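Local coordinates for protein titin (Homo sapiens, PDB 5JDD) that probably acts as a molecular spring and scaffold of the muscle sarcomere, with tandem immunoglobulin domains of its I-band forming part of the extensible filament, at residues V4-K9 against V25-D30; V32-F37 against K56-M61; K209-G214 against T248-K253. All blocks are in the same frame, centred on the assembly; numbering follows the deposited sequence. Where two conformers were deposited one is given.

Contact 1. Residues V4-K9 against V25-D30; sequences VKIIKK and VSVSHD
I7 and K8 both face S26 across an antiparallel pairing, which makes a classic beta bulge. S26 O takes both amides from the same face of its carbonyl plane: I7 N at 2.8 Å, and K8 N, longer at 3.2 Å and standing above that plane. S26 N returns a nearly straight bond to K8 O (2.9 Å, N-H...O 168°). S26 OG, held between its own backbone N and carbonyl carbon (chi1 87°), lies 3.3 Å from K8 CB and accepts a weak second bond from K8 N.

Beyond this pairing S28 N gives K5 O a weak bond, and S28 OG accepts a stronger one from K5 N at 2.8 Å. S28 OG also meets H29 ND1 at 2.8 Å in the imidazole plane, a bond that helps set how the ring is turned. V4 CG2 lies over one face of the same ring.

The closest apolar side-chain pair is on the face of I6 and V27, where I6 and V25 cross at about a right angle, I6 CG2 to V25 CG2 3.9 Å. Within this chain strand 6-8 is outermost in its four-stranded sheet, which strand 21-27 continues to strand 57-62; I6 and V25 also pack on C82 of strand 80-89.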
loop_
_atom_site.group_PDB
_atom_site.type_symbol
_atom_site.label_atom_id
_atom_site.label_comp_id
_atom_site.label_asym_id
_atom_site.label_seq_id
_atom_site.Cartn_x
_atom_site.Cartn_y
_atom_site.Cartn_z
ATOM N N VAL A 4 -55.322 -7.696 18.842
ATOM C CA VAL A 4 -54.121 -7.219 18.156
ATOM C C VAL A 4 -53.089 -8.342 18.063
ATOM O O VAL A 4 -52.797 -9.016 19.053
ATOM C CB VAL A 4 -53.493 -5.989 18.861
ATOM C CG1 VAL A 4 -52.172 -5.608 18.210
ATOM C CG2 VAL A 4 -54.461 -4.811 18.834
ATOM N N LYS A 5 -52.548 -8.540 16.867
ATOM C CA LYS A 5 -51.585 -9.597 16.608
ATOM C C LYS A 5 -50.331 -9.005 15.965
ATOM O O LYS A 5 -50.419 -8.059 15.177
ATOM C CB LYS A 5 -52.201 -10.634 15.656
ATOM C CG LYS A 5 -53.586 -11.123 16.093
ATOM C CD LYS A 5 -54.261 -12.013 15.045
ATOM C CE LYS A 5 -55.052 -11.205 14.017
ATOM N NZ LYS A 5 -56.177 -10.435 14.633
ATOM N N ILE A 6 -49.162 -9.546 16.297
ATOM C CA ILE A 6 -47.975 -9.241 15.512
ATOM C C ILE A 6 -47.997 -10.123 14.260
ATOM O O ILE A 6 -48.174 -11.344 14.338
ATOM C CB ILE A 6 -46.666 -9.413 16.317
ATOM C CG1 ILE A 6 -46.580 -8.344 17.415
ATOM C CG2 ILE A 6 -45.452 -9.326 15.400
ATOM C CD1 ILE A 6 -45.406 -8.515 18.349
ATOM N N ILE A 7 -47.851 -9.484 13.106
ATOM C CA ILE A 7 -47.982 -10.146 11.811
ATOM C C ILE A 7 -46.614 -10.418 11.193
ATOM O O ILE A 7 -46.326 -11.535 10.769
ATOM C CB ILE A 7 -48.844 -9.293 10.855
ATOM C CG1 ILE A 7 -50.277 -9.191 11.388
ATOM C CG2 ILE A 7 -48.809 -9.851 9.420
ATOM C CD1 ILE A 7 -51.007 -10.540 11.490
ATOM N N LYS A 8 -45.773 -9.391 11.142
ATOM C CA LYS A 8 -44.411 -9.546 10.652
ATOM C C LYS A 8 -43.419 -9.040 11.700
ATOM O O LYS A 8 -43.527 -7.903 12.168
ATOM C CB LYS A 8 -44.243 -8.808 9.320
ATOM C CG LYS A 8 -42.813 -8.741 8.814
ATOM C CD LYS A 8 -42.214 -7.368 9.076
ATOM C CE LYS A 8 -40.702 -7.432 9.176
ATOM N NZ LYS A 8 -40.152 -8.496 8.293
ATOM N N LYS A 9 -42.464 -9.888 12.074
ATOM C CA LYS A 9 -41.515 -9.576 13.142
ATOM C C LYS A 9 -40.226 -8.988 12.578
ATOM O O LYS A 9 -39.884 -9.244 11.427
ATOM C CB LYS A 9 -41.214 -10.841 13.951
ATOM C CG LYS A 9 -42.463 -11.474 14.566
ATOM C CD LYS A 9 -42.127 -12.414 15.721
ATOM C CE LYS A 9 -42.041 -13.875 15.286
ATOM N NZ LYS A 9 -40.719 -14.212 14.690
ATOM N N VAL A 25 -41.655 -3.780 12.531
ATOM C CA VAL A 25 -42.672 -4.721 13.004
ATOM C C VAL A 25 -44.014 -4.321 12.406
ATOM O O VAL A 25 -44.318 -3.125 12.305
ATOM C CB VAL A 25 -42.721 -4.788 14.557
ATOM C CG1 VAL A 25 -43.019 -3.424 15.158
ATOM C CG2 VAL A 25 -43.731 -5.827 15.043
ATOM N N SER A 26 -44.794 -5.298 11.950
ATOM C CA SER A 26 -46.134 -4.995 11.462
ATOM C C SER A 26 -47.170 -5.730 12.284
ATOM O O SER A 26 -46.936 -6.852 12.768
ATOM C CB SER A 26 -46.285 -5.308 9.971
ATOM O OG SER A 26 -46.664 -6.658 9.760
ATOM N N VAL A 27 -48.320 -5.091 12.445
ATOM C CA VAL A 27 -49.371 -5.633 13.291
ATOM C C VAL A 27 -50.690 -5.737 12.534
ATOM O O VAL A 27 -50.781 -5.344 11.365
ATOM C CB VAL A 27 -49.536 -4.793 14.590
ATOM C CG1 VAL A 27 -48.274 -4.877 15.420
ATOM C CG2 VAL A 27 -49.842 -3.321 14.274
ATOM N N SER A 28 -51.709 -6.263 13.201
ATOM C CA SER A 28 -52.975 -6.553 12.540
ATOM C C SER A 28 -53.908 -5.352 12.470
ATOM O O SER A 28 -54.865 -5.354 11.686
ATOM C CB SER A 28 -53.683 -7.692 13.265
ATOM O OG SER A 28 -53.812 -7.401 14.646
ATOM N N HIS A 29 -53.655 -4.347 13.307
ATOM C CA HIS A 29 -54.559 -3.212 13.434
ATOM C C HIS A 29 -53.855 -1.888 13.213
ATOM O O HIS A 29 -52.659 -1.763 13.460
ATOM C CB HIS A 29 -55.196 -3.188 14.829
ATOM C CG HIS A 29 -56.207 -4.267 15.054
ATOM N ND1 HIS A 29 -55.870 -5.603 15.103
ATOM C CD2 HIS A 29 -57.545 -4.206 15.250
ATOM C CE1 HIS A 29 -56.963 -6.320 15.312
ATOM N NE2 HIS A 29 -57.991 -5.494 15.406
ATOM N N ASP A 30 -54.613 -0.904 12.741
ATOM C CA ASP A 30 -54.137 0.468 12.610
ATOM C C ASP A 30 -54.037 1.123 13.990
ATOM O O ASP A 30 -54.723 0.714 14.931
ATOM C CB ASP A 30 -55.120 1.255 11.740
ATOM C CG ASP A 30 -54.547 2.563 11.234
ATOM O OD1 ASP A 30 -53.464 2.969 11.704
ATOM O OD2 ASP A 30 -55.191 3.192 10.366
#

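Contact 2. Residues V32-F37 against K56-M61; sequences VPVKWF and KVHKLM
W36 lies with one face of its indole against L60, across the interior between the two sheets of an immunoglobulin sandwich. From the root, W36 CB is 4.1 Å from L60 CD2. Farther out, L60 CB stands over the five-membered ring, 3.7 Å from W36 CE2, in a CH-pi contact 16° off the ring normal, and L60 CD2 reaches the benzene side at W36 CE3. The two side chains slide past each other in opposite directions. At the ring edge W36 CZ2 lies 3.7 Å from H58 O, in the plane of the indole. The polar W36 NE1 donates to a water 2.9 Å away that in turn donates to K59 O, so the buried N-H is satisfied by a bridge to the facing strand.

H58 is the neighbouring flat group. V34 CG1, in the conformer described here, covers one face of its imidazole; V32 O lies 3.2 Å from H58 CE1. A second water joins H58 NE2 to V32 N, and H58 ND1 is hydrogen-bonded to S53 OG.

Strands 35-38 and 57-62 belong to different sheets, their short segments running at 34°. W36 also packs on F23 of strand 21-27, L51 of strand 49-54 and A75 of strand 71-77.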
loop_
_atom_site.group_PDB
_atom_site.type_symbol
_atom_site.label_atom_id
_atom_site.label_comp_id
_atom_site.label_asym_id
_atom_site.label_seq_id
_atom_site.Cartn_x
_atom_site.Cartn_y
_atom_site.Cartn_z
ATOM N N VAL A 32 -52.007 1.170 16.575
ATOM C CA VAL A 32 -51.538 0.479 17.773
ATOM C C VAL A 32 -50.247 1.147 18.234
ATOM O O VAL A 32 -49.329 1.327 17.438
ATOM C CB VAL A 32 -51.233 -0.996 17.464
ATOM C CG1 VAL A 32 -50.654 -1.690 18.677
ATOM C CG2 VAL A 32 -52.492 -1.703 16.987
ATOM N N PRO A 33 -50.166 1.539 19.516
ATOM C CA PRO A 33 -48.918 2.175 19.952
ATOM C C PRO A 33 -47.808 1.147 20.156
ATOM O O PRO A 33 -48.084 0.009 20.545
ATOM C CB PRO A 33 -49.301 2.841 21.276
ATOM C CG PRO A 33 -50.461 2.024 21.787
ATOM C CD PRO A 33 -51.201 1.534 20.565
ATOM N N VAL A 34 -46.571 1.546 19.869
ATOM C CA VAL A 34 -45.426 0.654 20.019
ATOM C C VAL A 34 -44.323 1.327 20.809
ATOM O O VAL A 34 -44.272 2.556 20.913
ATOM C CB VAL A 34 -44.838 0.232 18.659
ATOM C CG1 VAL A 34 -45.868 -0.520 17.845
ATOM C CG2 VAL A 34 -44.322 1.446 17.892
ATOM N N LYS A 35 -43.461 0.513 21.405
ATOM C CA LYS A 35 -42.241 0.998 22.036
ATOM C C LYS A 35 -41.069 0.166 21.551
ATOM O O LYS A 35 -41.228 -1.014 21.245
ATOM C CB LYS A 35 -42.331 0.889 23.560
ATOM C CG LYS A 35 -43.279 1.888 24.200
ATOM C CD LYS A 35 -43.322 1.703 25.711
ATOM C CE LYS A 35 -44.188 2.766 26.363
ATOM N NZ LYS A 35 -44.276 2.609 27.845
ATOM N N TRP A 36 -39.891 0.778 21.491
ATOM C CA TRP A 36 -38.667 0.052 21.174
ATOM C C TRP A 36 -37.676 0.172 22.321
ATOM O O TRP A 36 -37.590 1.228 22.968
ATOM C CB TRP A 36 -38.022 0.610 19.908
ATOM C CG TRP A 36 -38.817 0.407 18.665
ATOM C CD1 TRP A 36 -39.801 1.220 18.182
ATOM C CD2 TRP A 36 -38.698 -0.680 17.738
ATOM N NE1 TRP A 36 -40.290 0.713 17.000
ATOM C CE2 TRP A 36 -39.630 -0.452 16.707
ATOM C CE3 TRP A 36 -37.878 -1.815 17.675
ATOM C CZ2 TRP A 36 -39.773 -1.322 15.621
ATOM C CZ3 TRP A 36 -38.014 -2.677 16.593
ATOM C CH2 TRP A 36 -38.962 -2.426 15.582
ATOM N N PHE A 37 -36.933 -0.910 22.571
ATOM C CA PHE A 37 -35.930 -0.954 23.642
ATOM C C PHE A 37 -34.569 -1.447 23.165
ATOM O O PHE A 37 -34.485 -2.316 22.295
ATOM C CB PHE A 37 -36.405 -1.874 24.766
ATOM C CG PHE A 37 -37.612 -1.365 25.508
ATOM C CD1 PHE A 37 -38.890 -1.556 25.004
ATOM C CD2 PHE A 37 -37.462 -0.707 26.721
ATOM C CE1 PHE A 37 -40.004 -1.087 25.694
ATOM C CE2 PHE A 37 -38.571 -0.236 27.419
ATOM C CZ PHE A 37 -39.836 -0.424 26.903
ATOM N N LYS A 56 -50.329 0.068 9.922
ATOM C CA LYS A 56 -49.985 -1.182 10.601
ATOM C C LYS A 56 -48.483 -1.418 10.752
ATOM O O LYS A 56 -48.077 -2.414 11.356
ATOM C CB LYS A 56 -50.599 -2.376 9.867
ATOM C CG LYS A 56 -52.116 -2.365 9.872
ATOM C CD LYS A 56 -52.683 -3.552 9.094
ATOM C CE LYS A 56 -54.192 -3.482 9.045
ATOM N NZ LYS A 56 -54.746 -4.627 8.288
ATOM N N VAL A 57 -47.660 -0.515 10.216
ATOM C CA VAL A 57 -46.222 -0.757 10.120
ATOM C C VAL A 57 -45.437 0.204 10.993
ATOM O O VAL A 57 -45.629 1.422 10.927
ATOM C CB VAL A 57 -45.735 -0.622 8.668
ATOM C CG1 VAL A 57 -44.243 -0.922 8.572
ATOM C CG2 VAL A 57 -46.517 -1.561 7.762
ATOM N N HIS A 58 -44.543 -0.349 11.806
ATOM C CA HIS A 58 -43.770 0.440 12.753
ATOM C C HIS A 58 -42.291 0.201 12.531
ATOM O O HIS A 58 -41.817 -0.944 12.568
ATOM C CB HIS A 58 -44.179 0.077 14.175
ATOM C CG HIS A 58 -45.646 0.206 14.405
ATOM N ND1 HIS A 58 -46.245 1.410 14.710
ATOM C CD2 HIS A 58 -46.645 -0.701 14.310
ATOM C CE1 HIS A 58 -47.548 1.231 14.824
ATOM N NE2 HIS A 58 -47.818 -0.041 14.586
ATOM N N LYS A 59 -41.572 1.286 12.273
ATOM C CA LYS A 59 -40.143 1.211 12.006
ATOM C C LYS A 59 -39.316 1.977 13.026
ATOM O O LYS A 59 -39.719 3.039 13.508
ATOM C CB LYS A 59 -39.840 1.735 10.598
ATOM C CG LYS A 59 -40.653 1.056 9.522
ATOM C CD LYS A 59 -40.618 1.823 8.212
ATOM C CE LYS A 59 -39.211 1.909 7.666
ATOM N NZ LYS A 59 -39.192 2.399 6.259
ATOM N N LEU A 60 -38.161 1.408 13.360
ATOM C CA LEU A 60 -37.101 2.094 14.086
ATOM C C LEU A 60 -35.931 2.233 13.131
ATOM O O LEU A 60 -35.386 1.236 12.656
ATOM C CB LEU A 60 -36.668 1.280 15.300
ATOM C CG LEU A 60 -35.368 1.718 15.978
ATOM C CD1 LEU A 60 -35.499 3.124 16.524
ATOM C CD2 LEU A 60 -35.006 0.745 17.093
ATOM N N MET A 61 -35.561 3.469 12.832
ATOM C CA MET A 61 -34.443 3.736 11.941
ATOM C C MET A 61 -33.260 4.230 12.757
ATOM O O MET A 61 -33.399 5.099 13.624
ATOM C CB MET A 61 -34.851 4.768 10.887
ATOM C CG MET A 61 -36.099 4.379 10.092
ATOM S SD MET A 61 -36.615 5.708 8.985
ATOM C CE MET A 61 -38.279 5.187 8.582
HETATM O O HOH W 1 -50.650 0.022 14.143
HETATM O O HOH W 2 -41.844 2.623 15.415
#

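Contact 3. Residues K209-G214 against T248-K253; sequences KWLKNG and TFVAGK
W210 and F249 form an edge-to-face aromatic pair on the inner side of an antiparallel strand pairing. The F249 ring turns its edge toward the W210 face, the six-membered centroids 5.3 Å apart and the planes at 68°. F249 CD1 comes over the indole near its rim, 3.7 Å from W210 CE2, while F249 CB stands over the six-membered ring in a CH-pi contact.

Four backbone hydrogen bonds join the strands on either side of this non-hydrogen-bonded pair. K209 and V250 exchange two, K209 N to V250 O and V250 N to K209 O, each 2.9 Å. L211 and T248 exchange two more, with L211 N reaching T248 O at 2.8 Å. T248 O also receives a CA-H...O contact from W210 CA at 3.2 Å.

On the other face the aliphatic part of K209 runs beside V250, and L211 CD1 meets V250 CG2 at 4.0 Å. T248 OG1 is hydrogen-bonded to T257 OG1 and to a water that accepts from G214 N, a polar link to the turn after strand 209-212.

Inward, W210 packs on F197 and F249 on V199, both of strand 195-201 in the opposing sheet. The four bonds satisfy the paired backbone groups, leaving that face to aromatic packing, while the polar T248 OG1 finds its partners on the other face.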
loop_
_atom_site.group_PDB
_atom_site.type_symbol
_atom_site.label_atom_id
_atom_site.label_comp_id
_atom_site.label_asym_id
_atom_site.label_seq_id
_atom_site.Cartn_x
_atom_site.Cartn_y
_atom_site.Cartn_z
ATOM N N LYS A 209 25.452 3.601 -13.917
ATOM C CA LYS A 209 25.943 4.337 -15.076
ATOM C C LYS A 209 27.463 4.318 -15.076
ATOM O O LYS A 209 28.106 3.982 -14.072
ATOM C CB LYS A 209 25.435 5.778 -15.083
ATOM C CG LYS A 209 25.957 6.599 -13.939
ATOM C CD LYS A 209 25.195 7.914 -13.818
ATOM C CE LYS A 209 25.630 8.654 -12.561
ATOM N NZ LYS A 209 24.864 9.920 -12.365
ATOM N N TRP A 210 28.035 4.660 -16.215
ATOM C CA TRP A 210 29.477 4.787 -16.339
ATOM C C TRP A 210 29.826 6.208 -16.715
ATOM O O TRP A 210 29.106 6.844 -17.501
ATOM C CB TRP A 210 29.994 3.863 -17.436
ATOM C CG TRP A 210 29.878 2.390 -17.139
ATOM C CD1 TRP A 210 28.772 1.598 -17.312
ATOM C CD2 TRP A 210 30.915 1.529 -16.650
ATOM N NE1 TRP A 210 29.061 0.298 -16.948
ATOM C CE2 TRP A 210 30.372 0.231 -16.550
ATOM C CE3 TRP A 210 32.256 1.731 -16.292
ATOM C CZ2 TRP A 210 31.122 -0.866 -16.095
ATOM C CZ3 TRP A 210 33.003 0.635 -15.843
ATOM C CH2 TRP A 210 32.432 -0.644 -15.757
ATOM N N LEU A 211 30.922 6.709 -16.153
ATOM C CA LEU A 211 31.400 8.050 -16.462
ATOM C C LEU A 211 32.780 7.987 -17.075
ATOM O O LEU A 211 33.603 7.130 -16.709
ATOM C CB LEU A 211 31.500 8.895 -15.186
ATOM C CG LEU A 211 30.333 8.846 -14.192
ATOM C CD1 LEU A 211 30.636 9.708 -12.961
ATOM C CD2 LEU A 211 29.033 9.294 -14.850
ATOM N N LYS A 212 33.037 8.919 -17.989
ATOM C CA LYS A 212 34.364 9.150 -18.552
ATOM C C LYS A 212 34.768 10.551 -18.119
ATOM O O LYS A 212 34.120 11.529 -18.501
ATOM C CB LYS A 212 34.323 9.045 -20.077
ATOM C CG LYS A 212 35.658 9.366 -20.762
ATOM C CD LYS A 212 35.494 9.377 -22.264
ATOM C CE LYS A 212 36.826 9.631 -22.962
ATOM N NZ LYS A 212 36.584 9.665 -24.442
ATOM N N ASN A 213 35.816 10.643 -17.306
ATOM C CA ASN A 213 36.182 11.911 -16.670
ATOM C C ASN A 213 34.970 12.640 -16.079
ATOM O O ASN A 213 34.803 13.844 -16.265
ATOM C CB ASN A 213 36.953 12.811 -17.643
ATOM C CG ASN A 213 38.240 12.185 -18.113
ATOM O OD1 ASN A 213 38.876 11.429 -17.379
ATOM N ND2 ASN A 213 38.637 12.500 -19.346
ATOM N N GLY A 214 34.111 11.889 -15.394
ATOM C CA GLY A 214 32.971 12.473 -14.711
ATOM C C GLY A 214 31.727 12.707 -15.559
ATOM O O GLY A 214 30.692 13.134 -15.038
ATOM N N THR A 248 34.569 5.686 -14.372
ATOM C CA THR A 248 33.929 5.453 -13.086
ATOM C C THR A 248 32.632 4.680 -13.275
ATOM O O THR A 248 31.785 5.044 -14.093
ATOM C CB THR A 248 33.605 6.773 -12.364
ATOM O OG1 THR A 248 34.807 7.540 -12.200
ATOM C CG2 THR A 248 32.989 6.506 -10.992
ATOM N N PHE A 249 32.485 3.603 -12.515
ATOM C CA PHE A 249 31.220 2.902 -12.427
ATOM C C PHE A 249 30.487 3.462 -11.222
ATOM O O PHE A 249 31.083 3.595 -10.142
ATOM C CB PHE A 249 31.470 1.402 -12.256
ATOM C CG PHE A 249 30.234 0.613 -11.940
ATOM C CD1 PHE A 249 29.401 0.162 -12.957
ATOM C CD2 PHE A 249 29.922 0.299 -10.628
ATOM C CE1 PHE A 249 28.262 -0.589 -12.661
ATOM C CE2 PHE A 249 28.782 -0.436 -10.325
ATOM C CZ PHE A 249 27.952 -0.885 -11.347
ATOM N N VAL A 250 29.210 3.795 -11.405
ATOM C CA VAL A 250 28.389 4.345 -10.332
ATOM C C VAL A 250 27.108 3.546 -10.168
ATOM O O VAL A 250 26.372 3.358 -11.126
ATOM C CB VAL A 250 27.976 5.797 -10.626
ATOM C CG1 VAL A 250 27.098 6.345 -9.498
ATOM C CG2 VAL A 250 29.195 6.677 -10.836
ATOM N N ALA A 251 26.832 3.082 -8.953
ATOM C CA ALA A 251 25.563 2.418 -8.673
ATOM C C ALA A 251 25.115 2.787 -7.279
ATOM O O ALA A 251 25.788 2.438 -6.307
ATOM C CB ALA A 251 25.702 0.912 -8.789
ATOM N N GLY A 252 23.987 3.483 -7.186
ATOM C CA GLY A 252 23.536 4.016 -5.912
ATOM C C GLY A 252 24.602 4.936 -5.351
ATOM O O GLY A 252 25.078 5.841 -6.046
ATOM N N LYS A 253 24.999 4.697 -4.105
ATOM C CA LYS A 253 26.077 5.470 -3.486
ATOM C C LYS A 253 27.456 4.836 -3.650
ATOM O O LYS A 253 28.440 5.342 -3.105
ATOM C CB LYS A 253 25.772 5.705 -2.003
ATOM C CG LYS A 253 24.483 6.483 -1.762
ATOM C CD LYS A 253 24.270 6.837 -0.289
ATOM C CE LYS A 253 23.702 5.676 0.518
ATOM N NZ LYS A 253 24.675 4.588 0.800
HETATM O O HOH W 3 35.360 9.323 -14.357
#

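How the contacts relate
Contacts 1 and 2 belong to one immunoglobulin domain, their centres about 10 Å apart, and strand 21-27 hands one on to the other: V25 O lies 2.8 Å from H58 N and V27 N 2.9 Å from K56 O, both probable hydrogen bonds. Contact 1 joins two strands within a sheet, whereas contact 2 spans the interior between the two sheets. Contact 3 lies in a separate domain of the same fold, pairing strands 209-212 and 245-251 of the other kind of sheet, its centre about 84 Å from that of contact 1 and 79 Å from that of contact 2. W36 and W210 occupy matching strands of their domains. No ligand or active site is involved.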